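Long-range contacts in gamma-glutamyltranspeptidase (Streptomyces lincolnensis, PDB 6J3A), which probably acts as a transferase of the gamma-glutamyltranspeptidase family, with the N-terminal-nucleophile hydrolase fold, and is a homologue of LmbA: residues F2-T7 / D528-D534; G267-K272 / T484-R490; H423-V427 / C590-R594; W584-L589 / A605-G609. The contacts are given in a common frame with arbitrary orientation. Residue numbers count along the deposited sequence, not the author numbering.

Contact 1 (F2-T7 / D528-D534); sequences FTTRPT and DLQGAID
The carboxylate of D534 clamps T4 with two hydrogen bonds: T4 N donates to D534 OD2 at 2.8 Å, and T4 OG1 to D534 OD1 at 2.9 Å. The arrangement shows how an irregular N-terminal arm can be moored to a short helix, here 529-534, whose N-cap is D528. D534 OD1 also accepts from Q530 NE2 (2.7 Å), one helical turn earlier. At the start of the helix, Q530 N donates to T7 OG1 (3.1 Å), while G531 N makes a weak capping bond to D528 OD1 (3.2 Å); D528 OD2 forms a salt bridge with R520. The arm is extended apart from a kink at T4 (phi/psi -65/-25), which T3 braces by donating from OG1 (chi1 p) to R5 O at 2.5 Å. T3 lies opposite G531 and T7 opposite Q530, CA atoms 5.9 and 5.3 Å apart. A water bridges P6 O and Q530 OE1. R5 NE and T4 O form reciprocal hydrogen bonds with T4 O and R5 NE of the second subunit, and R5 NH2 donates to G612 O of its own chain. Q530 (chi1 t, chi2 p) packs CG 3.4 Å from R5 O, and T7 CG2 lies 3.7 Å from L529 CB.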
loop_
_atom_site.group_PDB
_atom_site.type_symbol
_atom_site.label_atom_id
_atom_site.label_comp_id
_atom_site.label_asym_id
_atom_site.label_seq_id
_atom_site.Cartn_x
_atom_site.Cartn_y
_atom_site.Cartn_z
ATOM N N PHE A 2 -12.407 7.107 -7.585
ATOM C CA PHE A 2 -11.352 7.084 -6.541
ATOM C C PHE A 2 -11.436 5.899 -5.571
ATOM O O PHE A 2 -12.491 5.625 -4.998
ATOM C CB PHE A 2 -11.326 8.383 -5.723
ATOM C CG PHE A 2 -10.250 8.415 -4.647
ATOM C CD1 PHE A 2 -8.902 8.598 -4.984
ATOM C CD2 PHE A 2 -10.575 8.261 -3.305
ATOM C CE1 PHE A 2 -7.910 8.630 -4.005
ATOM C CE2 PHE A 2 -9.586 8.297 -2.327
ATOM C CZ PHE A 2 -8.253 8.486 -2.677
ATOM N N THR A 3 -10.299 5.221 -5.407
ATOM C CA THR A 3 -10.113 4.181 -4.404
ATOM C C THR A 3 -8.919 4.541 -3.537
ATOM O O THR A 3 -7.944 5.146 -3.998
ATOM C CB THR A 3 -9.873 2.794 -5.025
ATOM O OG1 THR A 3 -8.755 2.850 -5.914
ATOM C CG2 THR A 3 -11.095 2.324 -5.790
ATOM N N THR A 4 -8.999 4.111 -2.287
ATOM C CA THR A 4 -8.041 4.475 -1.249
ATOM C C THR A 4 -6.636 3.931 -1.527
ATOM O O THR A 4 -5.650 4.465 -1.029
ATOM C CB THR A 4 -8.507 3.952 0.121
ATOM O OG1 THR A 4 -8.607 2.519 0.091
ATOM C CG2 THR A 4 -9.859 4.571 0.506
ATOM N N ARG A 5 -6.578 2.854 -2.305
ATOM C CA ARG A 5 -5.342 2.296 -2.837
ATOM C C ARG A 5 -5.613 1.882 -4.269
ATOM O O ARG A 5 -6.755 1.914 -4.736
ATOM C CB ARG A 5 -4.897 1.076 -2.042
ATOM C CG ARG A 5 -4.450 1.383 -0.628
ATOM C CD ARG A 5 -5.324 0.625 0.338
ATOM N NE ARG A 5 -5.251 1.148 1.692
ATOM C CZ ARG A 5 -4.879 0.461 2.766
ATOM N NH1 ARG A 5 -4.878 1.056 3.939
ATOM N NH2 ARG A 5 -4.511 -0.813 2.692
ATOM N N PRO A 6 -4.561 1.524 -4.999
ATOM C CA PRO A 6 -4.877 0.920 -6.282
ATOM C C PRO A 6 -5.180 -0.542 -6.069
ATOM O O PRO A 6 -4.786 -1.113 -5.049
ATOM C CB PRO A 6 -3.599 1.103 -7.097
ATOM C CG PRO A 6 -2.516 1.384 -6.112
ATOM C CD PRO A 6 -3.130 1.829 -4.827
ATOM N N THR A 7 -5.910 -1.134 -7.002
ATOM C CA THR A 7 -5.884 -2.573 -7.138
ATOM C C THR A 7 -4.553 -2.835 -7.829
ATOM O O THR A 7 -4.422 -2.620 -9.026
ATOM C CB THR A 7 -7.054 -3.118 -7.964
ATOM O OG1 THR A 7 -8.291 -2.684 -7.393
ATOM C CG2 THR A 7 -7.021 -4.622 -7.967
ATOM N N ASP A 528 -12.402 -5.267 -10.089
ATOM C CA ASP A 528 -12.390 -4.073 -9.250
ATOM C C ASP A 528 -12.306 -4.482 -7.759
ATOM O O ASP A 528 -13.234 -4.243 -6.966
ATOM C CB ASP A 528 -13.635 -3.233 -9.545
ATOM C CG ASP A 528 -13.642 -1.894 -8.819
ATOM O OD1 ASP A 528 -12.562 -1.431 -8.385
ATOM O OD2 ASP A 528 -14.739 -1.302 -8.681
ATOM N N LEU A 529 -11.176 -5.088 -7.395
ATOM C CA LEU A 529 -10.960 -5.602 -6.050
ATOM C C LEU A 529 -11.062 -4.491 -5.008
ATOM O O LEU A 529 -11.884 -4.579 -4.095
ATOM C CB LEU A 529 -9.584 -6.280 -5.928
ATOM C CG LEU A 529 -9.261 -7.485 -6.828
ATOM C CD1 LEU A 529 -7.877 -8.049 -6.505
ATOM C CD2 LEU A 529 -10.312 -8.591 -6.708
ATOM N N GLN A 530 -10.245 -3.448 -5.155
ATOM C CA GLN A 530 -10.200 -2.377 -4.151
ATOM C C GLN A 530 -11.485 -1.537 -4.094
ATOM O O GLN A 530 -11.889 -1.107 -3.018
ATOM C CB GLN A 530 -8.976 -1.475 -4.347
ATOM C CG GLN A 530 -8.748 -0.460 -3.229
ATOM C CD GLN A 530 -8.333 -1.087 -1.913
ATOM O OE1 GLN A 530 -7.373 -1.863 -1.858
ATOM N NE2 GLN A 530 -9.035 -0.729 -0.835
ATOM N N GLY A 531 -12.121 -1.310 -5.238
ATOM C CA GLY A 531 -13.398 -0.602 -5.270
ATOM C C GLY A 531 -14.474 -1.383 -4.534
ATOM O O GLY A 531 -15.363 -0.793 -3.903
ATOM N N ALA A 532 -14.388 -2.713 -4.619
ATOM C CA ALA A 532 -15.292 -3.601 -3.887
ATOM C C ALA A 532 -15.021 -3.541 -2.383
ATOM O O ALA A 532 -15.949 -3.466 -1.589
ATOM C CB ALA A 532 -15.178 -5.029 -4.395
ATOM N N ILE A 533 -13.746 -3.541 -2.002
ATOM C CA ILE A 533 -13.349 -3.401 -0.601
ATOM C C ILE A 533 -13.733 -2.046 -0.007
ATOM O O ILE A 533 -14.304 -1.994 1.079
ATOM C CB ILE A 533 -11.837 -3.611 -0.431
ATOM C CG1 ILE A 533 -11.497 -5.087 -0.698
ATOM C CG2 ILE A 533 -11.396 -3.194 0.968
ATOM C CD1 ILE A 533 -10.032 -5.450 -0.605
ATOM N N ASP A 534 -13.359 -0.966 -0.700
ATOM C CA ASP A 534 -13.754 0.408 -0.334
ATOM C C ASP A 534 -15.258 0.549 -0.187
ATOM O O ASP A 534 -15.716 1.272 0.689
ATOM C CB ASP A 534 -13.292 1.438 -1.378
ATOM C CG ASP A 534 -11.825 1.848 -1.226
ATOM O OD1 ASP A 534 -11.025 1.142 -0.567
ATOM O OD2 ASP A 534 -11.473 2.896 -1.809
HETATM O O HOH W 1 -4.720 -2.096 -2.190
#

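Contact 2 (G267-K272 / T484-R490); sequences GWTVCK and TPSIALR
W268 lays its indole against the arm of R490, whose CD sits over the five-membered ring, 3.9 Å from its centroid, in a CH-pi contact. The R490 rotamer (t, p, t) lets NH1 make a weak hydrogen bond to G267 O (3.4 Å). The axes of the extended strands 268-272 and 486-490 run antiparallel, at 161°, 4.4 Å apart at closest. T269 with L489 and C271 with I487 are hydrogen-bonded pairs: T269 N to L489 O is 2.9 Å, L489 N to T269 O 2.6 Å, C271 N to I487 O 2.7 Å and I487 N to C271 O 3.1 Å. W268-R490 and V270-A488 are non-hydrogen-bonded. These strands are neighbours in a sheet of the Ntn-hydrolase sandwich; helix 506-519 covers the face bearing W268, V270 and A488. On the other face C271 SG lies 4.2 Å from L489 CG. K272 curls back (chi1-chi3 m), surrounding NZ with T484 OG1 (2.6 Å), S486 OG (2.8 Å) and P485 O (2.9 Å), acceptors that share its protons with salt-bridge partner D507.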
loop_
_atom_site.group_PDB
_atom_site.type_symbol
_atom_site.label_atom_id
_atom_site.label_comp_id
_atom_site.label_asym_id
_atom_site.label_seq_id
_atom_site.Cartn_x
_atom_site.Cartn_y
_atom_site.Cartn_z
ATOM N N GLY A 267 -21.545 -18.395 -13.354
ATOM C CA GLY A 267 -20.232 -18.548 -13.995
ATOM C C GLY A 267 -19.073 -18.798 -13.047
ATOM O O GLY A 267 -17.998 -19.249 -13.481
ATOM N N TRP A 268 -19.283 -18.486 -11.764
ATOM C CA TRP A 268 -18.287 -18.681 -10.711
ATOM C C TRP A 268 -18.559 -19.929 -9.878
ATOM O O TRP A 268 -19.692 -20.413 -9.799
ATOM C CB TRP A 268 -18.245 -17.500 -9.729
ATOM C CG TRP A 268 -18.119 -16.133 -10.307
ATOM C CD1 TRP A 268 -19.112 -15.401 -10.883
ATOM C CD2 TRP A 268 -16.955 -15.293 -10.298
ATOM N NE1 TRP A 268 -18.636 -14.171 -11.265
ATOM C CE2 TRP A 268 -17.316 -14.078 -10.914
ATOM C CE3 TRP A 268 -15.643 -15.458 -9.851
ATOM C CZ2 TRP A 268 -16.407 -13.034 -11.098
ATOM C CZ3 TRP A 268 -14.743 -14.419 -10.028
ATOM C CH2 TRP A 268 -15.129 -13.223 -10.647
ATOM N N THR A 269 -17.496 -20.415 -9.247
ATOM C CA THR A 269 -17.571 -21.389 -8.171
ATOM C C THR A 269 -16.879 -20.767 -6.974
ATOM O O THR A 269 -15.737 -20.343 -7.085
ATOM C CB THR A 269 -16.830 -22.690 -8.518
ATOM O OG1 THR A 269 -17.311 -23.193 -9.769
ATOM C CG2 THR A 269 -17.015 -23.748 -7.416
ATOM N N VAL A 270 -17.557 -20.721 -5.834
ATOM C CA VAL A 270 -16.929 -20.283 -4.590
ATOM C C VAL A 270 -16.559 -21.510 -3.767
ATOM O O VAL A 270 -17.377 -22.403 -3.607
ATOM C CB VAL A 270 -17.849 -19.383 -3.775
ATOM C CG1 VAL A 270 -17.089 -18.834 -2.576
ATOM C CG2 VAL A 270 -18.357 -18.235 -4.638
ATOM N N CYS A 271 -15.327 -21.535 -3.261
ATOM C CA CYS A 271 -14.827 -22.606 -2.392
ATOM C C CYS A 271 -14.681 -22.121 -0.959
ATOM O O CYS A 271 -14.141 -21.039 -0.720
ATOM C CB CYS A 271 -13.470 -23.116 -2.885
ATOM S SG CYS A 271 -13.548 -23.763 -4.570
ATOM N N LYS A 272 -15.141 -22.949 -0.023
ATOM C CA LYS A 272 -15.113 -22.655 1.412
ATOM C C LYS A 272 -14.713 -23.879 2.203
ATOM O O LYS A 272 -14.638 -24.973 1.665
ATOM C CB LYS A 272 -16.501 -22.214 1.882
ATOM C CG LYS A 272 -17.086 -21.012 1.149
ATOM C CD LYS A 272 -16.299 -19.727 1.402
ATOM C CE LYS A 272 -16.590 -19.148 2.777
ATOM N NZ LYS A 272 -15.580 -18.145 3.212
ATOM N N THR A 484 -13.195 -18.521 8.174
ATOM C CA THR A 484 -13.761 -18.886 6.899
ATOM C C THR A 484 -13.128 -18.152 5.716
ATOM O O THR A 484 -13.688 -17.180 5.193
ATOM C CB THR A 484 -15.296 -18.721 6.913
ATOM O OG1 THR A 484 -15.806 -19.015 5.614
ATOM C CG2 THR A 484 -15.732 -17.314 7.358
ATOM N N PRO A 485 -11.968 -18.646 5.254
ATOM C CA PRO A 485 -11.386 -18.087 4.030
ATOM C C PRO A 485 -12.159 -18.512 2.778
ATOM O O PRO A 485 -13.002 -19.413 2.842
ATOM C CB PRO A 485 -9.961 -18.657 4.014
ATOM C CG PRO A 485 -10.027 -19.901 4.826
ATOM C CD PRO A 485 -11.190 -19.785 5.772
ATOM N N SER A 486 -11.844 -17.879 1.653
ATOM C CA SER A 486 -12.520 -18.138 0.378
ATOM C C SER A 486 -11.529 -18.257 -0.759
ATOM O O SER A 486 -10.469 -17.613 -0.756
ATOM C CB SER A 486 -13.489 -17.006 0.029
ATOM O OG SER A 486 -14.351 -16.706 1.111
ATOM N N ILE A 487 -11.879 -19.101 -1.720
ATOM C CA ILE A 487 -11.259 -19.092 -3.033
ATOM C C ILE A 487 -12.386 -19.108 -4.067
ATOM O O ILE A 487 -13.334 -19.878 -3.948
ATOM C CB ILE A 487 -10.261 -20.263 -3.217
ATOM C CG1 ILE A 487 -8.979 -19.970 -2.431
ATOM C CG2 ILE A 487 -9.936 -20.468 -4.696
ATOM C CD1 ILE A 487 -7.860 -20.980 -2.602
ATOM N N ALA A 488 -12.289 -18.248 -5.074
ATOM C CA ALA A 488 -13.302 -18.197 -6.132
ATOM C C ALA A 488 -12.727 -18.661 -7.449
ATOM O O ALA A 488 -11.627 -18.275 -7.821
ATOM C CB ALA A 488 -13.891 -16.804 -6.277
ATOM N N LEU A 489 -13.486 -19.518 -8.125
ATOM C CA LEU A 489 -13.202 -19.943 -9.486
ATOM C C LEU A 489 -14.099 -19.190 -10.470
ATOM O O LEU A 489 -15.216 -18.784 -10.125
ATOM C CB LEU A 489 -13.419 -21.452 -9.639
ATOM C CG LEU A 489 -12.994 -22.377 -8.492
ATOM C CD1 LEU A 489 -13.188 -23.838 -8.866
ATOM C CD2 LEU A 489 -11.543 -22.142 -8.123
ATOM N N ARG A 490 -13.595 -18.996 -11.683
ATOM C CA ARG A 490 -14.405 -18.510 -12.803
ATOM C C ARG A 490 -14.217 -19.532 -13.907
ATOM O O ARG A 490 -13.084 -19.765 -14.332
ATOM C CB ARG A 490 -13.944 -17.119 -13.247
ATOM C CG ARG A 490 -14.730 -16.501 -14.390
ATOM C CD ARG A 490 -16.102 -16.036 -13.943
ATOM N NE ARG A 490 -16.817 -15.350 -15.025
ATOM C CZ ARG A 490 -17.416 -15.942 -16.066
ATOM N NH1 ARG A 490 -17.420 -17.271 -16.215
ATOM N NH2 ARG A 490 -18.023 -15.190 -16.983
#

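Contact 3 (H423-V427 / C590-R594); sequences HLDVV and CAVAR
Two strands running 14° apart in direction need not belong side by side in a sheet: 424-427 and 590-594 face each other with axes 6.3 Å apart at closest, and no hydrogen bond joins them. The backbone of 424-427 is instead paired with strands 13-17 and 433-436. Both segments are extended throughout, and D425 stands opposite V592 (CA-CA 6.1 Å). H423, D425 and V427 send their CA-to-CB bonds toward C590 and V592, which point back. Apolar contacts centre on V592 (chi1 m): its CB is 3.7 Å from V427 CG1, and its CG2 lies 3.7 Å from D425 CB and 3.8 Å from V426 C. Polar atoms meet without bonding. D425 (chi1 m) brings OD2 within 3.1 Å of C590 O, but both are acceptors, while D425 OD2 to A591 N, 3.4 Å, is too poorly angled for a hydrogen bond. The sulfur contact is looser, with C590 SG 5.1 Å from the centroid of the H423 ring in an oblique approach. Tight layering of two sheets through buried side chains is the central feature of the alpha-beta-beta-alpha sandwich of Ntn hydrolases, in which relatives carry the nucleophile at the head of a strand.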
loop_
_atom_site.group_PDB
_atom_site.type_symbol
_atom_site.label_atom_id
_atom_site.label_comp_id
_atom_site.label_asym_id
_atom_site.label_seq_id
_atom_site.Cartn_x
_atom_site.Cartn_y
_atom_site.Cartn_z
ATOM N N HIS A 423 -6.034 -12.294 8.640
ATOM C CA HIS A 423 -6.117 -12.951 7.336
ATOM C C HIS A 423 -4.921 -12.643 6.450
ATOM O O HIS A 423 -4.348 -11.562 6.538
ATOM C CB HIS A 423 -7.394 -12.563 6.600
ATOM C CG HIS A 423 -7.700 -13.457 5.441
ATOM N ND1 HIS A 423 -7.297 -13.182 4.151
ATOM C CD2 HIS A 423 -8.342 -14.642 5.388
ATOM C CE1 HIS A 423 -7.695 -14.159 3.358
ATOM N NE2 HIS A 423 -8.319 -15.061 4.082
ATOM N N LEU A 424 -4.543 -13.605 5.611
ATOM C CA LEU A 424 -3.599 -13.340 4.536
ATOM C C LEU A 424 -3.933 -14.164 3.285
ATOM O O LEU A 424 -4.440 -15.287 3.394
ATOM C CB LEU A 424 -2.150 -13.536 4.996
ATOM C CG LEU A 424 -1.518 -14.922 4.999
ATOM C CD1 LEU A 424 -0.035 -14.791 5.278
ATOM C CD2 LEU A 424 -2.169 -15.799 6.048
ATOM N N ASP A 425 -3.687 -13.565 2.116
ATOM C CA ASP A 425 -3.809 -14.228 0.809
ATOM C C ASP A 425 -2.496 -14.090 0.078
ATOM O O ASP A 425 -1.839 -13.061 0.203
ATOM C CB ASP A 425 -4.843 -13.545 -0.079
ATOM C CG ASP A 425 -6.192 -13.456 0.552
ATOM O OD1 ASP A 425 -6.841 -14.520 0.652
ATOM O OD2 ASP A 425 -6.614 -12.341 0.916
ATOM N N VAL A 426 -2.131 -15.100 -0.707
ATOM C CA VAL A 426 -0.951 -15.009 -1.577
ATOM C C VAL A 426 -1.244 -15.626 -2.939
ATOM O O VAL A 426 -1.938 -16.625 -3.033
ATOM C CB VAL A 426 0.300 -15.698 -0.981
ATOM C CG1 VAL A 426 1.540 -15.399 -1.828
ATOM C CG2 VAL A 426 0.539 -15.254 0.454
ATOM N N VAL A 427 -0.723 -14.999 -3.985
ATOM C CA VAL A 427 -0.636 -15.608 -5.302
ATOM C C VAL A 427 0.787 -15.405 -5.813
ATOM O O VAL A 427 1.336 -14.308 -5.709
ATOM C CB VAL A 427 -1.683 -15.038 -6.271
ATOM C CG1 VAL A 427 -1.569 -13.528 -6.406
ATOM C CG2 VAL A 427 -1.586 -15.722 -7.630
ATOM N N CYS A 590 -9.278 -8.767 2.528
ATOM C CA CYS A 590 -8.023 -8.992 1.816
ATOM C C CYS A 590 -8.349 -9.777 0.569
ATOM O O CYS A 590 -9.209 -10.636 0.611
ATOM C CB CYS A 590 -7.059 -9.804 2.657
ATOM S SG CYS A 590 -6.822 -9.146 4.303
ATOM N N ALA A 591 -7.653 -9.500 -0.529
ATOM C CA ALA A 591 -7.865 -10.227 -1.779
ATOM C C ALA A 591 -6.604 -10.232 -2.638
ATOM O O ALA A 591 -5.880 -9.243 -2.697
ATOM C CB ALA A 591 -9.033 -9.634 -2.561
ATOM N N VAL A 592 -6.335 -11.368 -3.265
ATOM C CA VAL A 592 -5.427 -11.426 -4.396
ATOM C C VAL A 592 -6.169 -12.122 -5.528
ATOM O O VAL A 592 -7.089 -12.899 -5.280
ATOM C CB VAL A 592 -4.113 -12.161 -4.070
ATOM C CG1 VAL A 592 -3.382 -11.458 -2.940
ATOM C CG2 VAL A 592 -4.358 -13.616 -3.723
ATOM N N ALA A 593 -5.765 -11.837 -6.759
ATOM C CA ALA A 593 -6.378 -12.447 -7.932
ATOM C C ALA A 593 -5.382 -12.677 -9.058
ATOM O O ALA A 593 -4.285 -12.132 -9.081
ATOM C CB ALA A 593 -7.562 -11.614 -8.434
ATOM N N ARG A 594 -5.816 -13.512 -9.985
ATOM C CA ARG A 594 -5.106 -13.805 -11.197
ATOM C C ARG A 594 -6.140 -13.680 -12.313
ATOM O O ARG A 594 -7.313 -14.034 -12.139
ATOM C CB ARG A 594 -4.515 -15.215 -11.130
ATOM C CG ARG A 594 -3.556 -15.549 -12.263
ATOM C CD ARG A 594 -2.866 -16.889 -12.048
ATOM N NE ARG A 594 -2.421 -17.459 -13.317
#

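Contact 4 (W584-L589 / A605-G609); sequences WSEGRL and ANPRG
R608, the residue with the largest area covered, threads an extended side chain (m, t, t) past the loop 584-589. Its guanidinium lies between E586 O, over one face, and W584 CE3, over the other. R608 NE comes within 2.9 Å of E586 O, at a poor angle; its salt-bridge partner is E560. W584 (chi1 m) presents its edge to R608 CG, with CE3 3.9 Å away, and packs CZ3 at 3.8 Å from P607 CG. These two irregular segments extend one end of the antiparallel strands 590-594 and 601-605, and one further hydrogen bond continues the pairing: N606 N donates to L589 O at 3.1 Å, with CA atoms 5.2 Å apart. N606 (chi1 t) forms an Asx turn, OD1 accepting from R608 N (3.1 Å) and R608 NH1 (2.8 Å). One water links L589 N to N606 OD1, and another joins W584 O to G609 N. The backbone of G587 (phi 101°) calls for glycine. F2 of the second subunit stacks on W584.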
loop_
_atom_site.group_PDB
_atom_site.type_symbol
_atom_site.label_atom_id
_atom_site.label_comp_id
_atom_site.label_asym_id
_atom_site.label_seq_id
_atom_site.Cartn_x
_atom_site.Cartn_y
_atom_site.Cartn_z
ATOM N N TRP A 584 -15.822 4.334 8.192
ATOM C CA TRP A 584 -14.794 3.363 7.817
ATOM C C TRP A 584 -14.624 2.322 8.912
ATOM O O TRP A 584 -13.608 2.311 9.609
ATOM C CB TRP A 584 -13.476 4.100 7.550
ATOM C CG TRP A 584 -13.544 5.020 6.371
ATOM C CD1 TRP A 584 -13.759 6.362 6.396
ATOM C CD2 TRP A 584 -13.413 4.657 4.988
ATOM N NE1 TRP A 584 -13.760 6.868 5.113
ATOM C CE2 TRP A 584 -13.551 5.843 4.230
ATOM C CE3 TRP A 584 -13.194 3.446 4.318
ATOM C CZ2 TRP A 584 -13.473 5.859 2.838
ATOM C CZ3 TRP A 584 -13.117 3.455 2.933
ATOM C CH2 TRP A 584 -13.252 4.658 2.205
ATOM N N SER A 585 -15.625 1.448 9.031
ATOM C CA SER A 585 -15.787 0.514 10.177
ATOM C C SER A 585 -16.187 -0.939 9.871
ATOM O O SER A 585 -16.065 -1.789 10.754
ATOM C CB SER A 585 -16.850 1.069 11.129
ATOM O OG SER A 585 -18.108 1.174 10.473
ATOM N N GLU A 586 -16.655 -1.230 8.654
ATOM C CA GLU A 586 -17.195 -2.553 8.285
ATOM C C GLU A 586 -16.264 -3.254 7.303
ATOM O O GLU A 586 -16.103 -2.800 6.180
ATOM C CB GLU A 586 -18.579 -2.420 7.645
ATOM C CG GLU A 586 -19.663 -1.864 8.556
ATOM C CD GLU A 586 -20.097 -2.855 9.609
ATOM O OE1 GLU A 586 -20.215 -2.447 10.793
ATOM O OE2 GLU A 586 -20.306 -4.039 9.240
ATOM N N GLY A 587 -15.650 -4.342 7.747
ATOM C CA GLY A 587 -14.861 -5.227 6.893
ATOM C C GLY A 587 -13.378 -4.992 7.032
ATOM O O GLY A 587 -12.947 -3.840 7.080
ATOM N N ARG A 588 -12.602 -6.074 7.145
ATOM C CA ARG A 588 -11.141 -5.996 7.025
ATOM C C ARG A 588 -10.706 -6.906 5.886
ATOM O O ARG A 588 -9.841 -7.768 6.049
ATOM C CB ARG A 588 -10.368 -6.356 8.316
ATOM C CG ARG A 588 -11.004 -6.096 9.669
ATOM C CD ARG A 588 -10.796 -4.697 10.203
ATOM N NE ARG A 588 -12.019 -3.941 10.002
ATOM C CZ ARG A 588 -12.501 -2.993 10.795
ATOM N NH1 ARG A 588 -13.641 -2.416 10.457
ATOM N NH2 ARG A 588 -11.877 -2.610 11.903
ATOM N N LEU A 589 -11.290 -6.675 4.718
ATOM C CA LEU A 589 -11.081 -7.541 3.561
ATOM C C LEU A 589 -9.636 -7.598 3.057
ATOM O O LEU A 589 -8.875 -6.636 3.186
ATOM C CB LEU A 589 -12.045 -7.143 2.447
ATOM C CG LEU A 589 -13.462 -7.615 2.821
ATOM C CD1 LEU A 589 -14.560 -6.710 2.296
ATOM C CD2 LEU A 589 -13.664 -9.050 2.354
ATOM N N ALA A 605 -6.578 -4.370 -0.621
ATOM C CA ALA A 605 -6.656 -4.512 0.829
ATOM C C ALA A 605 -7.468 -3.401 1.473
ATOM O O ALA A 605 -7.525 -2.277 0.981
ATOM C CB ALA A 605 -5.266 -4.570 1.446
ATOM N N ASN A 606 -8.065 -3.752 2.605
ATOM C CA ASN A 606 -8.924 -2.863 3.378
ATOM C C ASN A 606 -8.161 -1.686 3.988
ATOM O O ASN A 606 -7.102 -1.893 4.583
ATOM C CB ASN A 606 -9.602 -3.659 4.492
ATOM C CG ASN A 606 -10.211 -2.769 5.549
ATOM O OD1 ASN A 606 -11.192 -2.060 5.300
ATOM N ND2 ASN A 606 -9.616 -2.782 6.734
ATOM N N PRO A 607 -8.706 -0.457 3.852
ATOM C CA PRO A 607 -8.074 0.714 4.443
ATOM C C PRO A 607 -8.522 1.039 5.878
ATOM O O PRO A 607 -7.876 1.847 6.546
ATOM C CB PRO A 607 -8.506 1.826 3.496
ATOM C CG PRO A 607 -9.890 1.432 3.122
ATOM C CD PRO A 607 -9.910 -0.070 3.090
ATOM N N ARG A 608 -9.605 0.415 6.333
ATOM C CA ARG A 608 -10.208 0.733 7.618
ATOM C C ARG A 608 -9.296 0.244 8.736
ATOM O O ARG A 608 -8.899 -0.918 8.734
ATOM C CB ARG A 608 -11.583 0.078 7.754
ATOM C CG ARG A 608 -12.583 0.413 6.658
ATOM C CD ARG A 608 -13.770 -0.528 6.714
ATOM N NE ARG A 608 -14.739 -0.280 5.648
ATOM C CZ ARG A 608 -14.614 -0.674 4.382
ATOM N NH1 ARG A 608 -13.538 -1.350 3.970
ATOM N NH2 ARG A 608 -15.582 -0.395 3.513
ATOM N N GLY A 609 -8.961 1.144 9.667
ATOM C CA GLY A 609 -8.041 0.857 10.774
ATOM C C GLY A 609 -6.571 1.038 10.417
ATOM O O GLY A 609 -5.706 0.691 11.203
HETATM O O HOH W 2 -10.928 3.276 9.790
HETATM O O HOH W 3 -12.993 -4.370 4.059
#

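Chemistry follows place in the fold. All touching residues of contact 3 are buried, and it relies on side-chain packing between sheet layers, whereas contact 2, running from a buried lysine end to an exposed arginine end, uses regular backbone pairing within a sheet. Contact 1 joins an irregular arm to a helix through carboxylate and hydroxyl groups; contact 4 joins two loops through one backbone bond, the packing of R608 and waters. The second subunit covers part of each. They adjoin, Q530 NE2 lying 2.8 Å from A605 O. Strand 590-594 connects contacts 3 and 4, since its segment follows directly on 584-589, while L529 packs on A593 to bring contact 1 against contact 3. Contacts 2 and 3 meet where P485 touches H423.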